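Local coordinates for protein fructose-bisphosphate aldolase class I (Thermoproteus tenax, PDB 1W8S) that belongs to the DeoC/LacD family of class I aldolases, has a TIM-barrel fold and binds 1,6-di-O-phosphono-beta-D-fructofuranose in a pocket of the barrel, at residues Ala22-Ile27 against Val59-Ile64; Lys78-Thr83 against Val109-Tyr114; Asn87-Ser92 against Pro115-Glu120; Val153-Pro158 against Lys177-Gly182. The protein carries 2 engineered substitutions. One frame throughout, in Å; residues are numbered along the deposited sequence.

Overall arrangement
All four contacts lie in one TIM barrel. Interaction 1 and interaction 2 are adjacent in its sheet, with centres about 10 Å apart, and are joined where strand 57-60 pairs with strand 75-81. Interaction 3 touches interaction 2 through S92, with centres about 12 Å apart; it lies further out, between two loops about 19 Å from the centre of the chain. Interactions 1 and 4 are on opposite sides of that centre, about 23 Å from centre to centre, yet both bind FBP, interaction 1 through D24 and H25, interaction 4 through K177 and K179. K78 of interaction 2 has its side chain about 6 Å from the ligand.

Interaction 1 of 4, residues Ala22-Ile27 against Val59-Ile64; sequences AYDHGI and VFQRGI. With FBP (1,6-di-O-phosphono-beta-D-fructofuranose), chain O.
At the edge of the FBP pocket, which A22, D24 and H25 help to line, Y23 and D24 pack against V59, F60 and Q61 just where the chain leaves two neighbouring strands. D24 holds the sugar with both carboxylate oxygens: O3 of FBP donates to OD1 at 2.7 Å, and O4 of FBP donates to OD2 at 3.0 Å. The CG of D24 sits between the backbone N and the carbonyl carbon (chi1 54°), while D24 CB rests against the side chain of Q61. H25 serves the P1 phosphate, its NE2 donating to O1P of FBP over 2.6 Å in a fairly straight bond, with that oxygen near the plane of the imidazole at its edge. Behind these groups runs the parallel sheet of the TIM barrel, where A22 pairs with V59 and the pairing is already fading: Y23 N reaches V59 O at 3.0 Å, but the bond is bent and weak. A water then takes over, donating to Y23 O at 2.7 Å and accepting from Q61 N at 2.8 Å. On the other side of the strands Y23 meets F60 obliquely, the ring planes 61° apart and Y23 CD2 3.7 Å from F60 CE1; CG2 of I64 lies over the centre of one F60 face and also approaches the edge of the Y23 ring. The Y23 hydroxyl is bonded to S40 O and to R166 of the second subunit. Further along, I27 crosses Q61 at about a right angle, with I27 CG2 3.8 Å from Q61 CG.

Interaction 2 of 4, residues Lys78-Thr83 against Val109-Tyr114; sequences KLNGKT and VGYTIY
N80 lays its amide flat on the ring of Y111, the planes 12° apart and ND2 3.2 Å above the ring plane, over the centre. The same amide clasps the backbone of T112 at both ends. OD1 accepts from T112 N at 2.9 Å through an in-plane lone pair, and ND2 donates to T112 O at 2.8 Å, with the acceptor lying in the amide plane; ND2 is bonded to S92 O as well. Stacked and bonded at once, the amide has little room to turn. Here two parallel neighbours of the TIM-barrel sheet separate: K78 still pairs with G110, and L79 N makes a nearly straight 2.8 Å bond to G110 O, but beyond this the N80 side chain stands in for strand pairing. L79 CD1 packs on V109 CB at 3.7 Å, with helices 98-103 and 120-137 covering this side. K78 bends back, its NZ donating to N80 O over 3.1 Å from above the carbonyl plane, while its CE presses on T112 OG1, which is bonded to E144. The end near Y114 is looser. The partly exposed K82 merely brushes the Y114 hydroxyl, CD to OH 3.5 Å, its chain bent so that NZ turns back to T83 O. A water 3.0 Å from Y114 OH leads only weakly to K78 NZ.

Interaction 3 of 4, residues Asn87-Ser92 against Pro115-Glu120; sequences NGEPVS and PGSGFE
E89, P90 and V91 meet an ST turn formed by S117 and F119, in the loop that leads from strand 108-113 of the TIM barrel into helix 120-137. The S117 hydroxyl stands at the hub. With OG anti to the backbone N (chi1 175°), it donates to P90 O at 2.6 Å and accepts from F119 N at 3.0 Å, thereby tying the turn to the neighbouring loop; the proline ring comes up beside it, its CD 3.4 Å from OG. E89 reaches the next residue of the turn. Its chain bends at chi2 and runs close over the G118 backbone, where glycine has no side chain to obstruct it, until OE1 takes the G118 N-H at 2.7 Å. That bond is nearly straight (170°) and meets the carboxylate on its anti side. F119 is turned so that the edge of its ring, rather than a face, meets the E89 carbonyl, which lies near the ring plane and is also bonded to Y86 OH. V91 crosses the phenylalanine obliquely, its CG2 resting on F119 CB at 3.7 Å. Two other subunits also reach this region: W121 of the second subunit packs on V91 and meets the F119 ring edge-to-face, and T83 of the third subunit bonds to E120. Within the turn segment, E120 OE1 reaches back to accept from G116 N at 2.8 Å, again on the anti side of the carboxylate.

Interaction 4 of 4, residues Val153-Pro158 against Lys177-Gly182; sequences VNETAP and KIKYTG. With FBP (1,6-di-O-phosphono-beta-D-fructofuranose), chain O.
The type I turn N154-A157 brings T156 alongside T181, their CA atoms 4.8 Å apart, and T156 O receives a CA-H...O contact from T181 CA. An Asx turn shapes this bend: N154 OD1 accepts from both the backbone N and the hydroxyl of T156. The threonine methyl, T156 CG2, lies against Y180 O at 3.4 Å, while T181 CG2 touches P158 CA at 3.9 Å where helix 158-171 begins; T181 OG1 is bonded to T186. The main polar link is between E155 and K179. Both chains are extended beyond CG and cross obliquely, and K179 NZ donates to E155 OE1 over 2.7 Å in a salt bridge on the syn side, 33° out of the carboxylate plane. The same NZ gives a hydrogen bond of 2.8 Å to O6P of FBP. Two residues earlier on this TIM-barrel strand, K177 follows another path into the pocket, its chain bent at chi3, and its NZ is hydrogen-bonded to O2 of FBP. E155 is thus placed as a second-shell residue and is likely to steer K179 NZ toward the P2 phosphate. The OE2 of E155 is salt-bridged to R148, so the carboxylate probably offsets the repulsion between R148 and K179, whose positive ends lie close together.

Interaction 1 of 4, residues Ala22-Ile27 against Val59-Ile64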
# COMPACT_ATOMS: atom_id res chain seq x y z
N ALA E 22 -22.30 18.01 16.81
CA ALA E 22 -21.66 17.21 15.78
C ALA E 22 -22.29 17.53 14.44
O ALA E 22 -23.49 17.55 14.31
CB ALA E 22 -21.85 15.74 16.10
N TYR E 23 -21.46 17.77 13.43
CA TYR E 23 -21.93 18.15 12.13
C TYR E 23 -21.04 17.62 11.01
O TYR E 23 -20.80 18.33 10.03
CB TYR E 23 -22.03 19.65 12.06
CG TYR E 23 -22.77 20.19 10.88
CD1 TYR E 23 -24.11 19.86 10.69
CD2 TYR E 23 -22.18 21.08 9.99
CE1 TYR E 23 -24.85 20.40 9.64
CE2 TYR E 23 -22.91 21.64 8.93
CZ TYR E 23 -24.24 21.28 8.76
OH TYR E 23 -24.98 21.80 7.74
N ASP E 24 -20.57 16.39 11.16
CA ASP E 24 -19.90 15.68 10.05
C ASP E 24 -20.87 14.89 9.19
O ASP E 24 -20.45 14.19 8.27
CB ASP E 24 -18.76 14.75 10.53
CG ASP E 24 -19.19 13.75 11.60
OD1 ASP E 24 -20.15 14.07 12.37
OD2 ASP E 24 -18.62 12.65 11.78
N HIS E 25 -22.16 15.04 9.43
CA HIS E 25 -23.15 14.16 8.84
C HIS E 25 -23.23 14.30 7.32
O HIS E 25 -23.58 13.36 6.63
CB HIS E 25 -24.51 14.42 9.48
CG HIS E 25 -24.53 14.20 10.96
ND1 HIS E 25 -23.71 14.89 11.83
CD2 HIS E 25 -25.29 13.38 11.73
CE1 HIS E 25 -23.95 14.49 13.07
NE2 HIS E 25 -24.91 13.58 13.03
N GLY E 26 -22.89 15.48 6.80
CA GLY E 26 -22.95 15.69 5.36
C GLY E 26 -22.16 14.67 4.54
O GLY E 26 -22.54 14.35 3.43
N ILE E 27 -21.05 14.19 5.08
CA ILE E 27 -20.28 13.14 4.44
C ILE E 27 -20.69 11.76 4.94
O ILE E 27 -20.98 10.90 4.15
CB ILE E 27 -18.73 13.40 4.50
CG1 ILE E 27 -18.01 12.38 3.57
CG2 ILE E 27 -18.22 13.25 5.87
CD1 ILE E 27 -16.53 12.61 3.35
N VAL E 59 -18.16 19.90 15.67
CA VAL E 59 -17.31 18.97 14.93
C VAL E 59 -17.59 19.21 13.44
O VAL E 59 -18.73 19.03 13.00
CB VAL E 59 -17.65 17.52 15.28
CG1 VAL E 59 -16.76 16.55 14.53
CG2 VAL E 59 -17.53 17.28 16.78
N PHE E 60 -16.59 19.64 12.68
CA PHE E 60 -16.71 19.87 11.23
C PHE E 60 -15.65 19.03 10.48
O PHE E 60 -14.55 18.84 11.00
CB PHE E 60 -16.40 21.32 10.86
CG PHE E 60 -17.45 22.36 11.23
CD1 PHE E 60 -18.74 22.02 11.66
CD2 PHE E 60 -17.14 23.71 11.08
CE1 PHE E 60 -19.65 23.00 11.97
CE2 PHE E 60 -18.05 24.70 11.37
CZ PHE E 60 -19.31 24.35 11.82
N GLN E 61 -15.97 18.61 9.26
CA GLN E 61 -14.96 18.16 8.28
C GLN E 61 -14.24 19.39 7.75
O GLN E 61 -14.71 20.52 7.87
CB GLN E 61 -15.60 17.42 7.11
CG GLN E 61 -16.48 16.24 7.47
CD GLN E 61 -15.71 14.99 7.76
OE1 GLN E 61 -14.53 14.85 7.37
NE2 GLN E 61 -16.37 14.06 8.42
N ARG E 62 -13.09 19.16 7.13
CA ARG E 62 -12.21 20.22 6.68
C ARG E 62 -12.84 21.22 5.74
O ARG E 62 -12.53 22.38 5.81
CB ARG E 62 -10.97 19.65 6.00
CG ARG E 62 -11.24 18.93 4.65
CD ARG E 62 -9.98 18.63 3.83
NE ARG E 62 -9.14 19.82 3.69
CZ ARG E 62 -7.82 19.79 3.59
NH1 ARG E 62 -7.16 18.63 3.53
NH2 ARG E 62 -7.13 20.91 3.50
N GLY E 63 -13.76 20.79 4.90
CA GLY E 63 -14.33 21.69 3.88
C GLY E 63 -15.28 22.70 4.51
O GLY E 63 -15.31 23.87 4.14
N ILE E 64 -16.10 22.22 5.45
CA ILE E 64 -16.97 23.07 6.22
C ILE E 64 -16.18 24.00 7.12
O ILE E 64 -16.51 25.16 7.25
CB ILE E 64 -17.97 22.23 7.07
CG1 ILE E 64 -18.81 21.28 6.21
CG2 ILE E 64 -18.85 23.13 7.95
CD1 ILE E 64 -19.69 21.91 5.25
P1 FBP O . -25.49 12.09 16.10
O1P FBP O . -26.35 12.63 15.03
O2P FBP O . -25.82 12.60 17.54
O3P FBP O . -25.49 10.56 16.16
O1 FBP O . -24.01 12.58 15.78
C1 FBP O . -22.91 12.14 16.54
C2 FBP O . -22.04 11.22 15.68
O2 FBP O . -20.95 10.69 16.46
C3 FBP O . -21.47 11.90 14.42
O3 FBP O . -20.34 12.73 14.65
C4 FBP O . -21.16 10.68 13.56
O4 FBP O . -21.09 10.93 12.16
C5 FBP O . -22.35 9.78 13.86
O5 FBP O . -22.78 10.09 15.20
C6 FBP O . -21.97 8.31 13.71
O6 FBP O . -23.08 7.52 14.10
P2 FBP O . -23.70 6.41 13.10
O4P FBP O . -25.19 6.41 13.32
O5P FBP O . -23.27 6.72 11.66
O6P FBP O . -23.26 4.99 13.52
O HOH W 1 -18.65 18.85 8.46

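Interaction 2 of 4, residues Lys78-Thr83 against Val109-Tyr114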
# COMPACT_ATOMS: atom_id res chain seq x y z
N LYS E 78 -12.84 16.94 12.38
CA LYS E 78 -13.01 15.53 12.09
C LYS E 78 -12.17 15.20 10.86
O LYS E 78 -12.46 15.68 9.77
CB LYS E 78 -14.49 15.29 11.76
CG LYS E 78 -14.84 13.85 11.38
CD LYS E 78 -14.32 12.91 12.38
CE LYS E 78 -14.86 11.48 12.17
NZ LYS E 78 -15.15 11.14 10.80
N LEU E 79 -11.10 14.44 11.06
CA LEU E 79 -10.06 14.28 10.03
C LEU E 79 -10.40 13.26 8.96
O LEU E 79 -9.98 13.43 7.82
CB LEU E 79 -8.69 13.90 10.63
CG LEU E 79 -8.11 14.90 11.62
CD1 LEU E 79 -7.02 14.21 12.40
CD2 LEU E 79 -7.56 16.09 10.90
N ASN E 80 -11.12 12.20 9.31
CA ASN E 80 -11.43 11.17 8.35
C ASN E 80 -12.88 11.27 7.95
O ASN E 80 -13.56 12.19 8.35
CB ASN E 80 -10.98 9.74 8.75
CG ASN E 80 -11.49 9.26 10.11
OD1 ASN E 80 -12.04 10.02 10.90
ND2 ASN E 80 -11.24 7.98 10.40
N GLY E 81 -13.36 10.34 7.14
CA GLY E 81 -14.77 10.35 6.77
C GLY E 81 -15.02 9.37 5.67
O GLY E 81 -14.15 9.10 4.82
N LYS E 82 -16.19 8.73 5.75
CA LYS E 82 -16.67 7.77 4.76
C LYS E 82 -18.15 8.03 4.53
O LYS E 82 -18.77 8.77 5.27
CB LYS E 82 -16.45 6.33 5.22
CG LYS E 82 -17.28 5.89 6.45
CD LYS E 82 -17.39 4.37 6.60
CE LYS E 82 -18.50 3.76 5.78
NZ LYS E 82 -19.90 4.07 6.29
N THR E 83 -18.72 7.36 3.53
CA THR E 83 -20.13 7.50 3.19
C THR E 83 -20.88 6.24 3.49
O THR E 83 -20.29 5.16 3.61
CB THR E 83 -20.31 7.81 1.67
OG1 THR E 83 -19.99 6.65 0.91
CG2 THR E 83 -19.33 8.85 1.21
N VAL E 109 -8.70 17.55 17.32
CA VAL E 109 -8.96 16.74 16.14
C VAL E 109 -9.69 15.48 16.53
O VAL E 109 -9.54 14.95 17.65
CB VAL E 109 -7.69 16.38 15.33
CG1 VAL E 109 -7.12 17.63 14.64
CG2 VAL E 109 -6.64 15.70 16.19
N GLY E 110 -10.49 15.01 15.60
CA GLY E 110 -11.26 13.78 15.74
C GLY E 110 -10.92 12.78 14.67
O GLY E 110 -10.63 13.11 13.53
N TYR E 111 -10.99 11.51 15.04
CA TYR E 111 -10.70 10.42 14.12
C TYR E 111 -11.55 9.19 14.47
O TYR E 111 -11.53 8.72 15.62
CB TYR E 111 -9.21 10.05 14.13
CG TYR E 111 -8.78 9.11 13.02
CD1 TYR E 111 -8.43 9.60 11.78
CD2 TYR E 111 -8.71 7.71 13.22
CE1 TYR E 111 -8.00 8.74 10.75
CE2 TYR E 111 -8.32 6.86 12.22
CZ TYR E 111 -7.98 7.36 10.97
OH TYR E 111 -7.58 6.50 10.00
N THR E 112 -12.30 8.71 13.49
CA THR E 112 -13.12 7.51 13.66
C THR E 112 -12.35 6.23 13.44
O THR E 112 -11.57 6.10 12.47
CB THR E 112 -14.33 7.57 12.71
OG1 THR E 112 -15.14 8.68 13.10
CG2 THR E 112 -15.23 6.37 12.91
N ILE E 113 -12.55 5.26 14.35
CA ILE E 113 -12.04 3.92 14.14
C ILE E 113 -13.20 2.94 14.19
O ILE E 113 -14.19 3.19 14.90
CB ILE E 113 -10.95 3.54 15.13
CG1 ILE E 113 -11.46 3.62 16.59
CG2 ILE E 113 -9.71 4.40 14.95
CD1 ILE E 113 -10.52 3.03 17.61
N TYR E 114 -13.08 1.85 13.43
CA TYR E 114 -14.06 0.76 13.41
C TYR E 114 -13.38 -0.56 13.80
O TYR E 114 -13.07 -1.40 12.95
CB TYR E 114 -14.73 0.59 12.05
CG TYR E 114 -15.37 1.84 11.51
CD1 TYR E 114 -16.41 2.45 12.16
CD2 TYR E 114 -14.93 2.42 10.31
CE1 TYR E 114 -17.00 3.62 11.65
CE2 TYR E 114 -15.51 3.60 9.81
CZ TYR E 114 -16.54 4.18 10.48
OH TYR E 114 -17.13 5.31 9.96
O HOH W 2 -15.74 7.92 9.58

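Interaction 3 of 4, residues Asn87-Ser92 against Pro115-Glu120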
# COMPACT_ATOMS: atom_id res chain seq x y z
N ASN E 87 -20.08 -0.03 0.51
CA ASN E 87 -20.47 -1.37 0.89
C ASN E 87 -19.35 -2.26 1.43
O ASN E 87 -19.61 -3.39 1.81
CB ASN E 87 -21.05 -2.08 -0.32
CG ASN E 87 -22.53 -1.92 -0.43
OD1 ASN E 87 -23.19 -1.53 0.54
ND2 ASN E 87 -23.06 -2.21 -1.61
N GLY E 88 -18.10 -1.83 1.40
CA GLY E 88 -17.04 -2.71 1.89
C GLY E 88 -16.92 -2.92 3.40
O GLY E 88 -17.78 -2.52 4.21
N GLU E 89 -15.81 -3.55 3.80
CA GLU E 89 -15.48 -3.64 5.22
C GLU E 89 -15.26 -2.18 5.64
O GLU E 89 -14.61 -1.42 4.92
CB GLU E 89 -14.28 -4.58 5.48
CG GLU E 89 -14.65 -6.08 5.80
CD GLU E 89 -15.55 -6.32 7.03
OE1 GLU E 89 -15.17 -6.00 8.15
OE2 GLU E 89 -16.67 -6.91 6.93
N PRO E 90 -15.84 -1.77 6.77
CA PRO E 90 -15.86 -0.35 7.15
C PRO E 90 -14.49 0.24 7.26
O PRO E 90 -13.64 -0.31 7.93
CB PRO E 90 -16.53 -0.35 8.53
CG PRO E 90 -17.31 -1.59 8.56
CD PRO E 90 -16.59 -2.57 7.74
N VAL E 91 -14.29 1.37 6.60
CA VAL E 91 -13.01 2.04 6.63
C VAL E 91 -13.23 3.52 6.40
O VAL E 91 -14.07 3.92 5.60
CB VAL E 91 -12.06 1.41 5.59
CG1 VAL E 91 -12.50 1.75 4.20
CG2 VAL E 91 -10.62 1.84 5.83
N SER E 92 -12.49 4.33 7.13
CA SER E 92 -12.60 5.79 7.03
C SER E 92 -11.16 6.35 7.10
O SER E 92 -10.49 6.16 8.11
CB SER E 92 -13.42 6.32 8.19
OG SER E 92 -13.67 7.73 8.07
N PRO E 115 -13.14 -0.74 15.09
CA PRO E 115 -12.62 -2.02 15.59
C PRO E 115 -13.45 -3.18 15.11
O PRO E 115 -14.68 -3.08 15.03
CB PRO E 115 -12.68 -1.86 17.10
CG PRO E 115 -12.62 -0.42 17.33
CD PRO E 115 -13.31 0.22 16.16
N GLY E 116 -12.77 -4.25 14.75
CA GLY E 116 -13.40 -5.43 14.17
C GLY E 116 -13.41 -5.45 12.65
O GLY E 116 -13.46 -6.52 12.04
N SER E 117 -13.38 -4.28 12.02
CA SER E 117 -13.44 -4.22 10.56
C SER E 117 -12.29 -5.02 9.95
O SER E 117 -11.20 -5.09 10.52
CB SER E 117 -13.38 -2.78 10.06
OG SER E 117 -13.32 -2.76 8.66
N GLY E 118 -12.53 -5.62 8.79
CA GLY E 118 -11.46 -6.18 7.96
C GLY E 118 -10.35 -5.17 7.72
O GLY E 118 -9.19 -5.55 7.46
N PHE E 119 -10.68 -3.88 7.78
CA PHE E 119 -9.70 -2.81 7.61
C PHE E 119 -9.28 -2.17 8.94
O PHE E 119 -8.76 -1.04 8.94
CB PHE E 119 -10.29 -1.72 6.73
CG PHE E 119 -10.16 -1.97 5.25
CD1 PHE E 119 -11.30 -2.02 4.45
CD2 PHE E 119 -8.90 -2.09 4.64
CE1 PHE E 119 -11.20 -2.19 3.06
CE2 PHE E 119 -8.78 -2.26 3.25
CZ PHE E 119 -9.93 -2.30 2.45
N GLU E 120 -9.50 -2.87 10.05
CA GLU E 120 -9.12 -2.39 11.38
C GLU E 120 -7.69 -1.83 11.33
O GLU E 120 -7.45 -0.70 11.78
CB GLU E 120 -9.18 -3.57 12.38
CG GLU E 120 -8.57 -3.34 13.71
CD GLU E 120 -8.87 -4.50 14.67
OE1 GLU E 120 -10.03 -4.60 15.13
OE2 GLU E 120 -7.94 -5.32 14.89

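Interaction 4 of 4, residues Val153-Pro158 against Lys177-Gly182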
# COMPACT_ATOMS: atom_id res chain seq x y z
N VAL E 153 -22.10 -7.77 15.96
CA VAL E 153 -23.52 -7.90 15.55
C VAL E 153 -24.47 -6.91 16.25
O VAL E 153 -25.64 -6.82 15.89
CB VAL E 153 -24.08 -9.36 15.78
CG1 VAL E 153 -23.32 -10.38 14.92
CG2 VAL E 153 -24.04 -9.79 17.22
N ASN E 154 -24.01 -6.26 17.31
CA ASN E 154 -24.86 -5.32 18.05
C ASN E 154 -23.96 -4.22 18.60
O ASN E 154 -23.28 -4.41 19.61
CB ASN E 154 -25.62 -6.05 19.14
CG ASN E 154 -26.42 -5.11 20.04
OD1 ASN E 154 -26.58 -3.93 19.74
ND2 ASN E 154 -26.91 -5.65 21.17
N GLU E 155 -23.91 -3.10 17.89
CA GLU E 155 -23.02 -2.02 18.25
C GLU E 155 -23.26 -1.38 19.62
O GLU E 155 -22.36 -0.71 20.13
CB GLU E 155 -23.06 -0.94 17.18
CG GLU E 155 -22.43 -1.40 15.87
CD GLU E 155 -22.44 -0.34 14.79
OE1 GLU E 155 -22.37 0.86 15.11
OE2 GLU E 155 -22.50 -0.72 13.61
N THR E 156 -24.45 -1.55 20.20
CA THR E 156 -24.75 -1.00 21.51
C THR E 156 -24.78 -2.07 22.60
O THR E 156 -25.17 -1.80 23.71
CB THR E 156 -26.08 -0.21 21.50
OG1 THR E 156 -27.14 -1.06 21.07
CG2 THR E 156 -26.05 0.93 20.49
N ALA E 157 -24.34 -3.27 22.31
CA ALA E 157 -24.18 -4.29 23.35
C ALA E 157 -23.20 -3.82 24.42
O ALA E 157 -22.23 -3.16 24.11
CB ALA E 157 -23.69 -5.60 22.76
N PRO E 158 -23.46 -4.14 25.69
CA PRO E 158 -22.60 -3.67 26.79
C PRO E 158 -21.11 -3.93 26.56
O PRO E 158 -20.31 -3.04 26.75
CB PRO E 158 -23.13 -4.45 27.99
CG PRO E 158 -24.54 -4.69 27.70
CD PRO E 158 -24.59 -4.95 26.20
N LYS E 177 -15.45 9.35 21.93
CA LYS E 177 -16.86 9.34 21.64
C LYS E 177 -17.26 7.90 21.39
O LYS E 177 -16.61 7.21 20.61
CB LYS E 177 -17.14 10.18 20.41
CG LYS E 177 -18.55 10.07 19.87
CD LYS E 177 -18.92 11.24 18.90
CE LYS E 177 -18.10 11.24 17.61
NZ LYS E 177 -18.75 11.97 16.47
N ILE E 178 -18.27 7.42 22.09
CA ILE E 178 -18.76 6.05 21.95
C ILE E 178 -20.29 6.04 22.02
O ILE E 178 -20.89 7.01 22.46
CB ILE E 178 -18.17 5.11 23.04
CG1 ILE E 178 -18.66 5.52 24.43
CG2 ILE E 178 -16.65 5.07 22.96
CD1 ILE E 178 -18.17 4.64 25.52
N LYS E 179 -20.89 4.93 21.59
CA LYS E 179 -22.34 4.76 21.60
C LYS E 179 -22.84 4.40 22.99
O LYS E 179 -22.17 3.74 23.77
CB LYS E 179 -22.75 3.65 20.59
CG LYS E 179 -22.45 4.07 19.12
CD LYS E 179 -23.13 3.19 18.06
CE LYS E 179 -23.11 3.91 16.70
NZ LYS E 179 -23.74 3.16 15.56
N TYR E 180 -24.06 4.83 23.29
CA TYR E 180 -24.72 4.52 24.53
C TYR E 180 -25.25 3.08 24.50
O TYR E 180 -25.76 2.62 23.47
CB TYR E 180 -25.88 5.51 24.74
CG TYR E 180 -26.54 5.45 26.09
CD1 TYR E 180 -25.80 5.36 27.26
CD2 TYR E 180 -27.93 5.51 26.20
CE1 TYR E 180 -26.40 5.29 28.50
CE2 TYR E 180 -28.55 5.45 27.46
CZ TYR E 180 -27.77 5.34 28.60
OH TYR E 180 -28.36 5.27 29.86
N THR E 181 -25.13 2.38 25.64
CA THR E 181 -25.68 1.03 25.78
C THR E 181 -27.19 1.00 26.03
O THR E 181 -27.81 -0.06 25.94
CB THR E 181 -24.99 0.29 26.95
OG1 THR E 181 -25.07 1.08 28.17
CG2 THR E 181 -23.49 0.08 26.62
N GLY E 182 -27.78 2.14 26.40
CA GLY E 182 -29.21 2.19 26.73
C GLY E 182 -29.51 2.09 28.22
O GLY E 182 -30.68 2.10 28.62
P1 FBP O . -25.49 12.09 16.10
O1P FBP O . -26.35 12.63 15.03
O2P FBP O . -25.82 12.60 17.54
O3P FBP O . -25.49 10.56 16.16
O1 FBP O . -24.01 12.58 15.78
C1 FBP O . -22.91 12.14 16.54
C2 FBP O . -22.04 11.22 15.68
O2 FBP O . -20.95 10.69 16.46
C3 FBP O . -21.47 11.90 14.42
O3 FBP O . -20.34 12.73 14.65
C4 FBP O . -21.16 10.68 13.56
O4 FBP O . -21.09 10.93 12.16
C5 FBP O . -22.35 9.78 13.86
O5 FBP O . -22.78 10.09 15.20
C6 FBP O . -21.97 8.31 13.71
O6 FBP O . -23.08 7.52 14.10
P2 FBP O . -23.70 6.41 13.10
O4P FBP O . -25.19 6.41 13.32
O5P FBP O . -23.27 6.72 11.66
O6P FBP O . -23.26 4.99 13.52